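Local coordinates for probable N-glycosylase/DNA lyase (Thermotoga maritima, PDB 3N0U), which is probably a DNA glycosylase/lyase of the 8-oxoguanine DNA glycosylase family, built of helices and loops, with no strands, in the helix-hairpin-helix class, at residues A[50-62]-A[136-150]. Sequence-based numbering, arbitrary orientation. Where two conformers were deposited one is given.
Sequences LFCELSFCVLTAN and KGIGWKEASHFLRNT. With NA (sodium ion), chain D.
N149 reaches across to E53 at one end of this contact, its ND2 giving a 2.8 Å hydrogen bond to OE2, nearly along the C-O axis and within the amide plane. R148 grips N149 OD1 side-on with NE and NH2, fixing the amide's rotation, and ND2 also bonds K219 O; E53 OE1 forms a salt bridge with K219 and a hydrogen bond with Q72. At the other end K141 NZ bonds A61 O at 2.8 Å, on a lone pair in the carbonyl plane, and bridges to E142 OE2. A water links C57 O to H145 ND1; the other ring nitrogen, NE2, hydrogen-bonds to K219 O.

Between these ends helices 50-59 and 140-148 run roughly antiparallel (144°), 9.1 Å apart at closest. F146 is the knob, set among L50, E53, L54 and C57. L54 CD1 sits over one ring face, 4.0 Å from the centroid, and T150 CG2, from F146's own segment, over the opposite face; L50 O comes to the edge. C57 SG lies over the H145 ring, 4.0 Å from its centroid. I138 CD1 packs on V58 CG2 (3.7 Å), and I138 O binds the sodium ion with V132 O, A135 O and two waters.

Chemically the middle is mixed: apolar F146, L54 and I138 beside imidazole, thiol and water. K219 ties the polar end, while I138 and a water between V58 O and G137 O hold the helix-hairpin-helix turn against helix 50-59.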
loop_
_atom_site.group_PDB
_atom_site.type_symbol
_atom_site.label_atom_id
_atom_site.label_comp_id
_atom_site.label_asym_id
_atom_site.label_seq_id
_atom_site.Cartn_x
_atom_site.Cartn_y
_atom_site.Cartn_z
ATOM N N LEU A 50 7.330 11.484 4.126
ATOM C CA LEU A 50 6.072 11.020 3.574
ATOM C C LEU A 50 6.189 10.892 2.055
ATOM O O LEU A 50 5.650 9.967 1.458
ATOM C CB LEU A 50 4.943 11.989 3.936
ATOM C CG LEU A 50 4.599 12.035 5.428
ATOM C CD1 LEU A 50 3.640 13.150 5.689
ATOM C CD2 LEU A 50 3.993 10.721 5.873
ATOM N N PHE A 51 6.905 11.815 1.429
ATOM C CA PHE A 51 7.095 11.760 -0.012
ATOM C C PHE A 51 7.846 10.496 -0.438
ATOM O O PHE A 51 7.562 9.901 -1.483
ATOM C CB PHE A 51 7.858 12.990 -0.523
ATOM C CG PHE A 51 7.870 13.075 -2.011
ATOM C CD1 PHE A 51 8.947 12.603 -2.746
ATOM C CD2 PHE A 51 6.758 13.541 -2.683
ATOM C CE1 PHE A 51 8.932 12.665 -4.128
ATOM C CE2 PHE A 51 6.731 13.576 -4.050
ATOM C CZ PHE A 51 7.814 13.135 -4.773
ATOM N N CYS A 52 8.809 10.082 0.363
ATOM C CA CYS A 52 9.547 8.875 0.023
ATOM C C CYS A 52 8.639 7.647 0.124
ATOM O O CYS A 52 8.761 6.720 -0.679
ATOM C CB CYS A 52 10.777 8.727 0.904
ATOM S SG CYS A 52 12.048 9.955 0.537
ATOM N N GLU A 53 7.717 7.648 1.070
ATOM C CA GLU A 53 6.756 6.560 1.174
ATOM C C GLU A 53 5.769 6.590 0.009
ATOM O O GLU A 53 5.391 5.561 -0.519
ATOM C CB GLU A 53 6.000 6.618 2.492
ATOM C CG GLU A 53 5.264 5.317 2.824
ATOM C CD GLU A 53 6.226 4.163 3.049
ATOM O OE1 GLU A 53 7.444 4.396 3.261
ATOM O OE2 GLU A 53 5.781 3.016 2.956
ATOM N N LEU A 54 5.333 7.776 -0.391
ATOM C CA LEU A 54 4.491 7.879 -1.568
ATOM C C LEU A 54 5.230 7.317 -2.790
ATOM O O LEU A 54 4.642 6.609 -3.610
ATOM C CB LEU A 54 4.073 9.340 -1.807
ATOM C CG LEU A 54 3.120 9.533 -2.968
ATOM C CD1 LEU A 54 1.753 8.891 -2.670
ATOM C CD2 LEU A 54 2.975 11.023 -3.249
ATOM N N SER A 55 6.522 7.613 -2.895
ATOM C CA SER A 55 7.344 7.091 -3.998
ATOM C C SER A 55 7.489 5.570 -3.968
ATOM O O SER A 55 7.439 4.913 -5.024
ATOM C CB SER A 55 8.710 7.770 -4.019
ATOM O OG SER A 55 8.544 9.184 -4.149
ATOM N N PHE A 56 7.607 5.005 -2.768
ATOM C CA PHE A 56 7.620 3.559 -2.601
ATOM C C PHE A 56 6.344 2.987 -3.211
ATOM O O PHE A 56 6.370 1.987 -3.920
ATOM C CB PHE A 56 7.742 3.184 -1.117
ATOM C CG PHE A 56 7.442 1.738 -0.824
ATOM C CD1 PHE A 56 8.424 0.776 -0.955
ATOM C CD2 PHE A 56 6.185 1.346 -0.398
ATOM C CE1 PHE A 56 8.152 -0.553 -0.686
ATOM C CE2 PHE A 56 5.913 0.019 -0.129
ATOM C CZ PHE A 56 6.902 -0.933 -0.281
ATOM N N CYS A 57 5.218 3.639 -2.959
ATOM C CA CYS A 57 3.957 3.130 -3.468
ATOM C C CYS A 57 3.840 3.266 -4.997
ATOM O O CYS A 57 3.259 2.412 -5.664
ATOM C CB CYS A 57 2.781 3.792 -2.746
ATOM S SG CYS A 57 2.725 3.370 -0.988
ATOM N N VAL A 58 4.426 4.309 -5.556
ATOM C CA VAL A 58 4.504 4.438 -7.011
ATOM C C VAL A 58 5.284 3.246 -7.590
ATOM O O VAL A 58 4.895 2.649 -8.599
ATOM C CB VAL A 58 5.185 5.763 -7.413
ATOM C CG1 VAL A 58 5.509 5.790 -8.887
ATOM C CG2 VAL A 58 4.309 6.956 -7.039
ATOM N N LEU A 59 6.380 2.898 -6.939
ATOM C CA LEU A 59 7.273 1.859 -7.471
ATOM C C LEU A 59 6.740 0.456 -7.309
ATOM O O LEU A 59 7.105 -0.432 -8.088
ATOM C CB LEU A 59 8.638 1.915 -6.796
ATOM C CG LEU A 59 9.411 3.212 -7.012
ATOM C CD1 LEU A 59 10.714 3.163 -6.234
ATOM C CD2 LEU A 59 9.667 3.500 -8.480
ATOM N N THR A 60 5.896 0.222 -6.311
ATOM C CA THR A 60 5.416 -1.131 -6.093
ATOM C C THR A 60 4.047 -1.395 -6.694
ATOM O O THR A 60 3.453 -2.437 -6.415
ATOM C CB THR A 60 5.379 -1.470 -4.604
ATOM O OG1 THR A 60 4.505 -0.561 -3.934
ATOM C CG2 THR A 60 6.781 -1.397 -4.011
ATOM N N ALA A 61 3.574 -0.513 -7.572
ATOM C CA ALA A 61 2.245 -0.678 -8.183
ATOM C C ALA A 61 2.078 -2.030 -8.849
ATOM O O ALA A 61 1.012 -2.660 -8.732
ATOM C CB ALA A 61 1.976 0.413 -9.178
ATOM N N ASN A 62 3.121 -2.464 -9.549
ATOM C CA ASN A 62 3.149 -3.764 -10.204
ATOM C C ASN A 62 4.516 -4.398 -9.997
ATOM O O ASN A 62 5.125 -4.921 -10.935
ATOM C CB ASN A 62 2.870 -3.629 -11.705
ATOM C CG ASN A 62 1.381 -3.537 -12.028
ATOM O OD1 ASN A 62 0.526 -3.686 -11.154
ATOM N ND2 ASN A 62 1.068 -3.312 -13.300
ATOM N N LYS A 136 0.441 11.195 -9.562
ATOM C CA LYS A 136 0.768 10.342 -10.704
ATOM C C LYS A 136 1.265 8.983 -10.252
ATOM O O LYS A 136 2.001 8.880 -9.279
ATOM C CB LYS A 136 1.853 11.030 -11.541
ATOM C CG LYS A 136 1.444 12.421 -12.018
ATOM C CD LYS A 136 0.206 12.332 -12.883
ATOM C CE LYS A 136 -0.105 13.656 -13.553
ATOM N NZ LYS A 136 -1.357 13.567 -14.351
ATOM N N GLY A 137 0.852 7.946 -10.971
ATOM C CA GLY A 137 1.227 6.589 -10.650
ATOM C C GLY A 137 0.550 6.040 -9.410
ATOM O O GLY A 137 0.948 4.991 -8.897
ATOM N N ILE A 138 -0.470 6.746 -8.931
ATOM C CA ILE A 138 -1.187 6.350 -7.738
ATOM C C ILE A 138 -2.688 6.232 -8.025
ATOM O O ILE A 138 -3.373 7.241 -8.201
ATOM C CB ILE A 138 -1.010 7.394 -6.620
ATOM C CG1 ILE A 138 0.459 7.500 -6.207
ATOM C CG2 ILE A 138 -1.922 7.081 -5.416
ATOM C CD1 ILE A 138 1.016 6.285 -5.485
ATOM N N GLY A 139 -3.191 5.009 -8.091
ATOM C CA GLY A 139 -4.619 4.765 -8.202
ATOM C C GLY A 139 -5.243 4.389 -6.866
ATOM O O GLY A 139 -4.673 4.637 -5.803
ATOM N N TRP A 140 -6.414 3.762 -6.912
ATOM C CA TRP A 140 -7.136 3.449 -5.684
ATOM C C TRP A 140 -6.323 2.549 -4.751
ATOM O O TRP A 140 -6.244 2.799 -3.552
ATOM C CB TRP A 140 -8.489 2.820 -6.018
ATOM C CG TRP A 140 -9.378 3.842 -6.607
ATOM C CD1 TRP A 140 -9.574 4.099 -7.930
ATOM C CD2 TRP A 140 -10.143 4.804 -5.887
ATOM N NE1 TRP A 140 -10.440 5.159 -8.078
ATOM C CE2 TRP A 140 -10.799 5.610 -6.837
ATOM C CE3 TRP A 140 -10.345 5.060 -4.528
ATOM C CZ2 TRP A 140 -11.636 6.653 -6.474
ATOM C CZ3 TRP A 140 -11.191 6.090 -4.171
ATOM C CH2 TRP A 140 -11.814 6.882 -5.138
ATOM N N LYS A 141 -5.680 1.536 -5.318
ATOM C CA LYS A 141 -4.922 0.577 -4.529
ATOM C C LYS A 141 -3.698 1.236 -3.917
ATOM O O LYS A 141 -3.409 1.059 -2.732
ATOM C CB LYS A 141 -4.480 -0.580 -5.429
ATOM C CG LYS A 141 -3.630 -1.625 -4.764
ATOM C CD LYS A 141 -3.011 -2.527 -5.838
ATOM C CE LYS A 141 -1.736 -1.925 -6.404
ATOM N NZ LYS A 141 -1.578 -2.211 -7.846
ATOM N N GLU A 142 -2.963 1.987 -4.728
ATOM C CA GLU A 142 -1.719 2.577 -4.264
ATOM C C GLU A 142 -1.952 3.712 -3.272
ATOM O O GLU A 142 -1.140 3.927 -2.381
ATOM C CB GLU A 142 -0.890 3.060 -5.460
ATOM C CG GLU A 142 -0.516 1.968 -6.474
ATOM C CD GLU A 142 -1.648 1.530 -7.494
ATOM O OE1 GLU A 142 -2.726 2.175 -7.658
ATOM O OE2 GLU A 142 -1.412 0.503 -8.173
ATOM N N ALA A 143 -3.050 4.447 -3.432
ATOM C CA ALA A 143 -3.396 5.495 -2.475
ATOM C C ALA A 143 -3.753 4.870 -1.131
ATOM O O ALA A 143 -3.356 5.377 -0.067
ATOM C CB ALA A 143 -4.565 6.307 -2.978
ATOM N N SER A 144 -4.505 3.775 -1.157
ATOM C CA SER A 144 -4.801 3.040 0.068
ATOM C C SER A 144 -3.538 2.552 0.747
ATOM O O SER A 144 -3.404 2.633 1.959
ATOM C CB SER A 144 -5.689 1.846 -0.242
ATOM O OG SER A 144 -6.867 2.274 -0.912
ATOM N N HIS A 145 -2.624 2.049 -0.062
ATOM C CA HIS A 145 -1.347 1.536 0.396
ATOM C C HIS A 145 -0.521 2.613 1.093
ATOM O O HIS A 145 -0.016 2.393 2.202
ATOM C CB HIS A 145 -0.605 0.999 -0.822
ATOM C CG HIS A 145 0.615 0.206 -0.505
ATOM N ND1 HIS A 145 1.444 -0.277 -1.492
ATOM C CD2 HIS A 145 1.139 -0.217 0.671
ATOM C CE1 HIS A 145 2.438 -0.953 -0.941
ATOM N NE2 HIS A 145 2.276 -0.932 0.371
ATOM N N PHE A 146 -0.388 3.770 0.441
ATOM C CA PHE A 146 0.335 4.894 1.023
ATOM C C PHE A 146 -0.271 5.275 2.382
ATOM O O PHE A 146 0.444 5.411 3.387
ATOM C CB PHE A 146 0.313 6.101 0.072
ATOM C CG PHE A 146 0.791 7.393 0.699
ATOM C CD1 PHE A 146 2.119 7.578 1.002
ATOM C CD2 PHE A 146 -0.101 8.391 0.984
ATOM C CE1 PHE A 146 2.549 8.745 1.576
ATOM C CE2 PHE A 146 0.323 9.560 1.573
ATOM C CZ PHE A 146 1.655 9.730 1.864
ATOM N N LEU A 147 -1.578 5.472 2.418
ATOM C CA LEU A 147 -2.209 5.903 3.660
ATOM C C LEU A 147 -2.016 4.871 4.778
ATOM O O LEU A 147 -1.640 5.207 5.908
ATOM C CB LEU A 147 -3.681 6.261 3.419
ATOM C CG LEU A 147 -3.860 7.542 2.579
ATOM C CD1 LEU A 147 -5.283 7.681 2.088
ATOM C CD2 LEU A 147 -3.441 8.782 3.375
ATOM N N ARG A 148 -2.208 3.599 4.464
ATOM C CA ARG A 148 -1.988 2.549 5.438
ATOM C C ARG A 148 -0.556 2.591 5.978
ATOM O O ARG A 148 -0.331 2.409 7.184
ATOM C CB ARG A 148 -2.274 1.193 4.781
ATOM C CG ARG A 148 -2.440 0.024 5.743
ATOM C CD ARG A 148 -1.118 -0.514 6.325
ATOM N NE ARG A 148 -0.143 -0.900 5.313
ATOM C CZ ARG A 148 -0.072 -2.101 4.750
ATOM N NH1 ARG A 148 -0.942 -3.039 5.055
ATOM N NH2 ARG A 148 0.854 -2.346 3.833
ATOM N N ASN A 149 0.411 2.818 5.076
ATOM C CA ASN A 149 1.814 2.838 5.453
ATOM C C ASN A 149 2.202 4.069 6.301
ATOM O O ASN A 149 3.326 4.161 6.788
ATOM C CB ASN A 149 2.732 2.697 4.237
ATOM C CG ASN A 149 2.829 1.263 3.740
ATOM O OD1 ASN A 149 2.016 0.425 4.071
ATOM N ND2 ASN A 149 3.822 0.994 2.944
ATOM N N THR A 150 1.274 5.002 6.477
ATOM C CA THR A 150 1.477 6.121 7.390
ATOM C C THR A 150 0.656 5.947 8.676
ATOM O O THR A 150 0.576 6.855 9.491
ATOM C CB THR A 150 1.099 7.479 6.747
ATOM O OG1 THR A 150 -0.334 7.609 6.655
ATOM C CG2 THR A 150 1.717 7.605 5.393
HETATM NA NA NA D . -3.493 9.329 -9.394
HETATM O O HOH W 1 1.344 0.838 -4.155
HETATM O O HOH W 2 2.867 3.649 -10.337
HETATM O O HOH W 3 -2.968 7.628 -11.177
HETATM O O HOH W 4 -3.590 11.220 -11.250
#